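Local coordinates for protein N-acetylgalactosaminyltransferase 7 (Homo sapiens, PDB 6IWR) that is a glycosyltransferase that joins a GT-A-fold domain of glycosyl transferase family 2 to a ricin-type beta-trefoil lectin domain, at residues V236-D241 with N249-L254; L554-H559 with G563-R568; P100-A105 with N116-D121. All coordinates share one frame; numbering follows the deposited sequence.

In the fold
Interaction 1 lies in the glycosyltransferase domain, interaction 2 in the beta-trefoil lectin domain, and their centres are 57 Å apart, on opposite sides of the chain's centre. Interaction 3 comes first along the chain and is closer to interaction 1, with nearest atoms about 13 Å apart, than to interaction 2, where that gap is about 43 Å. Interaction 1 reaches toward the bound manganese ion: the side chain of Leu240 is about 11 Å from it, and the strand runs on toward Asp241 and His243, which match the Asp-X-His motif that holds the metal in relatives. Buried core, bridged strands and a surface helix pair thus represent three separate parts of the molecule.

Interaction 1. Residues V236-D241 with N249-L254; sequences VLIYLD and NWYAPL
Ile238, on strand 236-240, points its branched side chain at Trp250, Tyr251 and Leu254, on helix 251-260 and the turn leading into it. This strand-against-helix packing belongs to the core of the GT-A-type domain. At CB the side chain forks. The short branch, CG2, stands anti to the backbone N (the other branch has chi1 -52°) and meets the indole of Trp250 at its edge, in the ring plane, 3.8 Å from CZ3; it also touches Leu254 CD2. Along the longer branch, CG1 acts as the spacer, and an extended chi2 of -171° carries CD1 outward to the tip. There CD1 lies 3.8 Å from Tyr251 CE1 and only slightly farther from Trp250 CZ3 and Leu254 CD2. Isoleucine and leucine approach end to end, whereas the tyrosine ring is met obliquely. A beta-branched residue suits this place, since it keeps to a strand conformation while offering two methyls to three partners. Leu240 adds a looser touch, its CD2 4.4 Å from Trp250 CH2. The indole is also covered on one face by Tyr251 CB, 4.3 Å above the plane toward the rim. Both aromatic residues can be buried because their polar atoms are satisfied: Trp250 NE1 bonds Thr174 OG1, and Tyr251 OH pairs with Leu147 O and Ser149 OG. Strand 236-240 itself runs between parallel strand 149-155 and antiparallel strand 332-335. Leu237 and Tyr239, alternating with Ile238, pack on helices 219-230 and 336-342, while helix 251-260 takes the side bearing Ile238.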
# COMPACT_ATOMS: atom_id res chain seq x y z
N VAL A 236 -29.80 6.42 -29.54
CA VAL A 236 -29.39 5.94 -28.23
C VAL A 236 -28.07 6.59 -27.86
O VAL A 236 -27.25 6.89 -28.73
CB VAL A 236 -29.30 4.39 -28.12
CG1 VAL A 236 -30.12 3.71 -29.21
CG2 VAL A 236 -27.88 3.89 -28.04
N LEU A 237 -27.90 6.84 -26.56
CA LEU A 237 -26.63 7.27 -26.00
C LEU A 237 -25.79 6.06 -25.64
O LEU A 237 -26.30 5.12 -25.02
CB LEU A 237 -26.85 8.13 -24.76
CG LEU A 237 -27.62 9.44 -24.99
CD1 LEU A 237 -28.10 9.99 -23.66
CD2 LEU A 237 -26.70 10.44 -25.72
N ILE A 238 -24.53 6.05 -26.05
CA ILE A 238 -23.59 5.02 -25.63
C ILE A 238 -22.48 5.74 -24.90
O ILE A 238 -21.71 6.49 -25.52
CB ILE A 238 -23.02 4.19 -26.79
CG1 ILE A 238 -24.14 3.63 -27.68
CG2 ILE A 238 -22.13 3.04 -26.23
CD1 ILE A 238 -23.66 2.64 -28.71
N TYR A 239 -22.38 5.52 -23.59
CA TYR A 239 -21.29 6.10 -22.81
C TYR A 239 -20.07 5.18 -22.83
O TYR A 239 -20.20 3.95 -22.76
CB TYR A 239 -21.75 6.35 -21.37
CG TYR A 239 -22.73 7.48 -21.27
CD1 TYR A 239 -22.28 8.78 -21.10
CD2 TYR A 239 -24.10 7.25 -21.38
CE1 TYR A 239 -23.18 9.86 -21.04
CE2 TYR A 239 -25.01 8.30 -21.32
CZ TYR A 239 -24.54 9.61 -21.15
OH TYR A 239 -25.43 10.67 -21.10
N LEU A 240 -18.89 5.80 -22.89
CA LEU A 240 -17.60 5.13 -22.97
C LEU A 240 -16.56 5.91 -22.17
O LEU A 240 -16.47 7.13 -22.33
CB LEU A 240 -17.13 5.03 -24.43
CG LEU A 240 -17.14 3.69 -25.17
CD1 LEU A 240 -18.14 2.76 -24.56
CD2 LEU A 240 -17.45 3.90 -26.63
N ASP A 241 -15.78 5.21 -21.34
CA ASP A 241 -14.61 5.80 -20.66
C ASP A 241 -13.67 6.39 -21.72
O ASP A 241 -13.69 6.00 -22.89
CB ASP A 241 -13.85 4.75 -19.80
CG ASP A 241 -14.07 4.91 -18.25
OD1 ASP A 241 -15.22 5.27 -17.90
OD2 ASP A 241 -13.11 4.66 -17.40
N ASN A 249 -17.65 -6.06 -33.93
CA ASN A 249 -19.09 -6.24 -33.88
C ASN A 249 -19.61 -6.07 -32.46
O ASN A 249 -20.31 -6.93 -31.92
CB ASN A 249 -19.51 -7.59 -34.45
CG ASN A 249 -20.99 -7.69 -34.60
OD1 ASN A 249 -21.67 -6.68 -34.71
ND2 ASN A 249 -21.52 -8.91 -34.60
N TRP A 250 -19.27 -4.92 -31.85
CA TRP A 250 -19.79 -4.58 -30.53
C TRP A 250 -21.14 -3.90 -30.61
O TRP A 250 -21.87 -3.89 -29.61
CB TRP A 250 -18.86 -3.63 -29.77
CG TRP A 250 -18.75 -2.27 -30.39
CD1 TRP A 250 -18.14 -1.96 -31.58
CD2 TRP A 250 -19.27 -1.02 -29.88
NE1 TRP A 250 -18.23 -0.61 -31.82
CE2 TRP A 250 -18.92 -0.01 -30.81
CE3 TRP A 250 -19.97 -0.65 -28.71
CZ2 TRP A 250 -19.25 1.34 -30.63
CZ3 TRP A 250 -20.31 0.70 -28.54
CH2 TRP A 250 -19.95 1.67 -29.49
N TYR A 251 -21.47 -3.35 -31.77
CA TYR A 251 -22.58 -2.42 -31.87
C TYR A 251 -23.92 -3.13 -31.97
O TYR A 251 -24.87 -2.79 -31.25
CB TYR A 251 -22.36 -1.49 -33.06
CG TYR A 251 -23.39 -0.40 -33.10
CD1 TYR A 251 -23.19 0.78 -32.41
CD2 TYR A 251 -24.60 -0.57 -33.80
CE1 TYR A 251 -24.15 1.79 -32.42
CE2 TYR A 251 -25.57 0.43 -33.82
CZ TYR A 251 -25.33 1.60 -33.12
OH TYR A 251 -26.26 2.61 -33.11
N ALA A 252 -24.05 -4.09 -32.87
CA ALA A 252 -25.35 -4.73 -33.09
C ALA A 252 -25.84 -5.47 -31.85
O ALA A 252 -26.96 -5.22 -31.39
CB ALA A 252 -25.28 -5.65 -34.32
N PRO A 253 -25.07 -6.37 -31.26
CA PRO A 253 -25.48 -6.98 -29.98
C PRO A 253 -25.91 -5.95 -28.93
O PRO A 253 -26.89 -6.18 -28.22
CB PRO A 253 -24.22 -7.74 -29.53
CG PRO A 253 -23.20 -7.58 -30.65
CD PRO A 253 -23.63 -6.50 -31.55
N LEU A 254 -25.20 -4.82 -28.83
CA LEU A 254 -25.49 -3.86 -27.77
C LEU A 254 -26.76 -3.07 -28.04
O LEU A 254 -27.53 -2.78 -27.11
CB LEU A 254 -24.31 -2.91 -27.59
CG LEU A 254 -24.35 -1.94 -26.41
CD1 LEU A 254 -23.93 -2.61 -25.15
CD2 LEU A 254 -23.47 -0.78 -26.68

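Interaction 2. Residues L554-H559 with G563-R568; sequences LHRFTH and GKCLDR
Two backbone hydrogen bonds join Phe557 to Leu566 and His559 to Lys564, tying together strands 556-559 and 565-568 of the ricin-type beta-trefoil. Leu566 N donates to Phe557 O at 2.8 Å, almost straight at 176°, and His559 N donates to Lys564 O at 2.7 Å. They flank Thr558 and Cys565, a non-hydrogen-bonded antiparallel pair whose CA atoms are 4.5 Å apart. The bridge is a single one: the strand directions differ by 116°, so the chains soon part and each finds another partner, strand 548-551 for one and strand 575-578 for the other. Besides the N-H bond, Phe557 O has a weaker CA-H contact from Cys565, with CA at 3.5 Å.

Beyond the backbone, Phe557 CB and Leu566 CB meet at 3.6 Å. These apolar residues suit the trefoil core, where the Phe557 ring stacks on Tyr550 and Leu566 touches Val575 and Ile577. His559 brings CB to Lys564 O while its ring nitrogens bond Ser562 and Glu547. Cys565, Leu566 and Asp567 form the Cys-Leu-Asp sequence familiar from ricin-type repeats, and the cysteine is bonded to Cys580. Across from this disulfide, the extended start of Arg556 runs CG and CD past the sulfur, and the bend at chi3 (-66°) keeps NE beside it: Cys565 SG lies 3.6 Å from Arg556 NE.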
# COMPACT_ATOMS: atom_id res chain seq x y z
N LEU A 554 -20.77 -0.58 32.19
CA LEU A 554 -19.53 -1.17 32.70
C LEU A 554 -18.26 -0.67 32.01
O LEU A 554 -17.16 -1.00 32.49
CB LEU A 554 -19.59 -2.69 32.54
CG LEU A 554 -19.31 -3.63 33.71
CD1 LEU A 554 -18.57 -4.89 33.28
CD2 LEU A 554 -18.59 -2.89 34.83
N HIS A 555 -18.36 0.07 30.90
CA HIS A 555 -17.17 0.50 30.15
C HIS A 555 -16.28 -0.70 29.81
O HIS A 555 -15.06 -0.60 29.88
CB HIS A 555 -16.37 1.54 30.95
CG HIS A 555 -17.15 2.76 31.33
ND1 HIS A 555 -17.66 3.64 30.40
CD2 HIS A 555 -17.50 3.25 32.54
CE1 HIS A 555 -18.30 4.62 31.02
NE2 HIS A 555 -18.21 4.41 32.32
N ARG A 556 -16.86 -1.85 29.48
CA ARG A 556 -16.08 -3.06 29.31
C ARG A 556 -16.34 -3.73 27.96
O ARG A 556 -17.49 -3.86 27.52
CB ARG A 556 -16.34 -4.06 30.43
CG ARG A 556 -15.56 -5.32 30.21
CD ARG A 556 -15.99 -6.38 31.14
NE ARG A 556 -15.64 -5.99 32.50
CZ ARG A 556 -16.04 -6.64 33.58
NH1 ARG A 556 -16.83 -7.72 33.45
NH2 ARG A 556 -15.67 -6.21 34.78
N PHE A 557 -15.26 -4.13 27.31
CA PHE A 557 -15.24 -5.00 26.15
C PHE A 557 -14.65 -6.32 26.61
O PHE A 557 -13.49 -6.37 27.04
CB PHE A 557 -14.39 -4.43 25.02
CG PHE A 557 -15.08 -3.40 24.20
CD1 PHE A 557 -15.93 -3.77 23.17
CD2 PHE A 557 -14.90 -2.05 24.45
CE1 PHE A 557 -16.58 -2.81 22.42
CE2 PHE A 557 -15.54 -1.09 23.69
CZ PHE A 557 -16.38 -1.48 22.68
N THR A 558 -15.42 -7.39 26.52
CA THR A 558 -14.95 -8.66 27.01
C THR A 558 -14.90 -9.67 25.87
O THR A 558 -15.80 -9.70 25.02
CB THR A 558 -15.81 -9.14 28.20
OG1 THR A 558 -16.05 -10.54 28.07
CG2 THR A 558 -17.11 -8.37 28.28
N HIS A 559 -13.80 -10.43 25.82
CA HIS A 559 -13.59 -11.49 24.84
C HIS A 559 -14.30 -12.75 25.31
O HIS A 559 -14.07 -13.22 26.42
CB HIS A 559 -12.10 -11.78 24.69
CG HIS A 559 -11.76 -12.71 23.56
ND1 HIS A 559 -11.07 -13.88 23.75
CD2 HIS A 559 -11.98 -12.61 22.23
CE1 HIS A 559 -10.88 -14.47 22.58
NE2 HIS A 559 -11.43 -13.72 21.64
N GLY A 563 -11.95 -15.46 29.04
CA GLY A 563 -12.80 -14.60 29.82
C GLY A 563 -12.38 -13.14 29.76
O GLY A 563 -12.96 -12.33 30.43
N LYS A 564 -11.37 -12.84 28.92
CA LYS A 564 -10.50 -11.69 29.14
C LYS A 564 -11.12 -10.37 28.68
O LYS A 564 -12.04 -10.33 27.85
CB LYS A 564 -9.15 -11.93 28.46
CG LYS A 564 -8.37 -13.10 29.09
CD LYS A 564 -7.09 -13.37 28.33
CE LYS A 564 -6.23 -14.42 28.96
NZ LYS A 564 -5.09 -14.71 28.05
N CYS A 565 -10.63 -9.28 29.27
CA CYS A 565 -11.06 -7.90 29.04
C CYS A 565 -10.15 -7.19 28.03
O CYS A 565 -8.94 -7.42 27.97
CB CYS A 565 -11.07 -7.13 30.36
SG CYS A 565 -12.51 -7.29 31.40
N LEU A 566 -10.74 -6.36 27.18
CA LEU A 566 -9.90 -5.50 26.35
C LEU A 566 -9.06 -4.62 27.28
O LEU A 566 -9.56 -4.08 28.26
CB LEU A 566 -10.77 -4.68 25.39
CG LEU A 566 -10.03 -4.10 24.17
CD1 LEU A 566 -9.22 -5.19 23.49
CD2 LEU A 566 -10.94 -3.43 23.17
N ASP A 567 -7.76 -4.52 27.01
CA ASP A 567 -6.85 -3.76 27.87
C ASP A 567 -5.94 -2.93 26.98
O ASP A 567 -5.84 -3.17 25.77
CB ASP A 567 -6.01 -4.67 28.80
CG ASP A 567 -5.54 -3.98 30.12
OD1 ASP A 567 -5.61 -2.73 30.27
OD2 ASP A 567 -5.11 -4.74 31.03
N ARG A 568 -5.26 -1.96 27.57
CA ARG A 568 -4.36 -1.07 26.86
C ARG A 568 -3.16 -0.67 27.71
O ARG A 568 -3.24 -0.74 28.92
CB ARG A 568 -5.10 0.17 26.38
CG ARG A 568 -5.25 1.25 27.43
CD ARG A 568 -6.31 2.24 27.05
NE ARG A 568 -6.68 3.04 28.19
CZ ARG A 568 -7.86 2.97 28.79
NH1 ARG A 568 -8.77 2.13 28.36
NH2 ARG A 568 -8.11 3.75 29.82

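Interaction 3. Residues P100-A105 with N116-D121; sequences PEFKQA and NMVASD
Two consecutive helices, 103-113 and 117-122, meet at their beginnings, where Val118 of the second packs on Ala105 of the first and on Phe102 in the turn just before it. This type I turn, from Pro100 to Lys103, is closed by Lys103 N bonding Pro100 O at 3.1 Å, and Asn116 holds the N-cap position of the second helix. Val118 does most of the touching: its two methyls let one short side chain serve both partners. CG1 lies 4.2 Å from Ala105 CB and close to that residue's carbonyl. CG2 lies 4.4 Å from Phe102 CD1, approaching the ring obliquely. Phe102 CB already points at helix 117-122, and chi1 of -71° places the ring beside the backbone nitrogen; a phenyl group is long enough to reach Val118 from the turn. Alanine is small enough to let the helices come close, its CA only 6.9 Å from that of Val118.

Val118 also touches Leu98 of a loop and Ile106 and Ser109 further along helix 103-113. Lys103 directs CB away from helix 117-122, and its side chain packs on Val396 of the second subunit.

No hydrogen bond joins the two segments. Hydrophobic contact of this kind has little directionality, and how the helices are set probably depends also on Met117 N bonding Ser109 OG, which links them, while Asn116 O bonding Tyr278 OH ties the second to a loop.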
# COMPACT_ATOMS: atom_id res chain seq x y z
N PRO A 100 14.74 -2.05 -19.81
CA PRO A 100 14.84 -1.02 -18.78
C PRO A 100 15.35 0.31 -19.31
O PRO A 100 15.44 1.26 -18.54
CB PRO A 100 15.87 -1.61 -17.81
CG PRO A 100 16.59 -2.70 -18.58
CD PRO A 100 16.01 -2.78 -19.95
N GLU A 101 15.73 0.38 -20.58
CA GLU A 101 16.16 1.67 -21.10
C GLU A 101 15.03 2.67 -21.08
O GLU A 101 15.28 3.88 -21.16
CB GLU A 101 16.70 1.54 -22.52
CG GLU A 101 15.65 1.16 -23.50
CD GLU A 101 15.71 -0.31 -23.85
OE1 GLU A 101 15.64 -0.60 -25.05
OE2 GLU A 101 15.84 -1.16 -22.92
N PHE A 102 13.79 2.21 -20.97
CA PHE A 102 12.64 3.09 -20.93
C PHE A 102 12.13 3.35 -19.53
O PHE A 102 11.19 4.14 -19.37
CB PHE A 102 11.49 2.50 -21.76
CG PHE A 102 11.72 2.52 -23.24
CD1 PHE A 102 11.47 3.66 -23.97
CD2 PHE A 102 12.19 1.39 -23.91
CE1 PHE A 102 11.66 3.69 -25.33
CE2 PHE A 102 12.38 1.42 -25.28
CZ PHE A 102 12.11 2.57 -25.98
N LYS A 103 12.71 2.71 -18.50
CA LYS A 103 12.01 2.66 -17.22
C LYS A 103 11.88 4.03 -16.58
O LYS A 103 10.88 4.30 -15.91
CB LYS A 103 12.69 1.67 -16.27
CG LYS A 103 13.50 2.35 -15.21
CD LYS A 103 13.70 1.48 -13.98
CE LYS A 103 14.44 2.28 -12.87
NZ LYS A 103 15.03 1.45 -11.76
N GLN A 104 12.86 4.91 -16.75
CA GLN A 104 12.70 6.23 -16.16
C GLN A 104 11.54 6.97 -16.81
O GLN A 104 10.70 7.57 -16.11
CB GLN A 104 14.02 7.02 -16.28
CG GLN A 104 14.70 7.41 -14.94
CD GLN A 104 14.73 6.27 -13.88
OE1 GLN A 104 15.50 5.31 -13.98
NE2 GLN A 104 13.89 6.41 -12.84
N ALA A 105 11.41 6.88 -18.13
CA ALA A 105 10.34 7.57 -18.84
C ALA A 105 8.98 6.94 -18.58
O ALA A 105 7.95 7.63 -18.64
CB ALA A 105 10.62 7.57 -20.35
N ASN A 116 0.97 3.56 -18.42
CA ASN A 116 2.26 3.56 -19.10
C ASN A 116 2.06 4.27 -20.43
O ASN A 116 1.73 3.64 -21.44
CB ASN A 116 2.73 2.13 -19.31
CG ASN A 116 4.11 2.04 -19.85
OD1 ASN A 116 4.79 1.03 -19.65
ND2 ASN A 116 4.56 3.10 -20.53
N MET A 117 2.25 5.59 -20.46
CA MET A 117 1.98 6.30 -21.70
C MET A 117 3.11 6.14 -22.72
O MET A 117 2.87 6.31 -23.92
CB MET A 117 1.73 7.77 -21.45
CG MET A 117 0.37 8.04 -20.83
SD MET A 117 -1.05 7.64 -21.88
CE MET A 117 -0.59 8.49 -23.38
N VAL A 118 4.34 5.85 -22.27
CA VAL A 118 5.38 5.62 -23.27
C VAL A 118 5.04 4.39 -24.09
O VAL A 118 5.15 4.40 -25.32
CB VAL A 118 6.78 5.53 -22.62
CG1 VAL A 118 6.78 6.12 -21.22
CG2 VAL A 118 7.33 4.11 -22.63
N ALA A 119 4.54 3.34 -23.43
CA ALA A 119 4.06 2.17 -24.16
C ALA A 119 2.87 2.53 -25.05
O ALA A 119 2.91 2.29 -26.27
CB ALA A 119 3.69 1.06 -23.18
N SER A 120 1.82 3.14 -24.48
CA SER A 120 0.66 3.48 -25.30
C SER A 120 1.05 4.31 -26.52
O SER A 120 0.50 4.12 -27.62
CB SER A 120 -0.39 4.25 -24.50
OG SER A 120 -1.31 4.83 -25.41
N ASP A 121 1.99 5.24 -26.34
CA ASP A 121 2.35 6.14 -27.43
C ASP A 121 3.01 5.42 -28.61
O ASP A 121 3.05 5.98 -29.70
CB ASP A 121 3.27 7.26 -26.94
CG ASP A 121 2.52 8.35 -26.21
OD1 ASP A 121 1.28 8.21 -26.05
OD2 ASP A 121 3.17 9.34 -25.79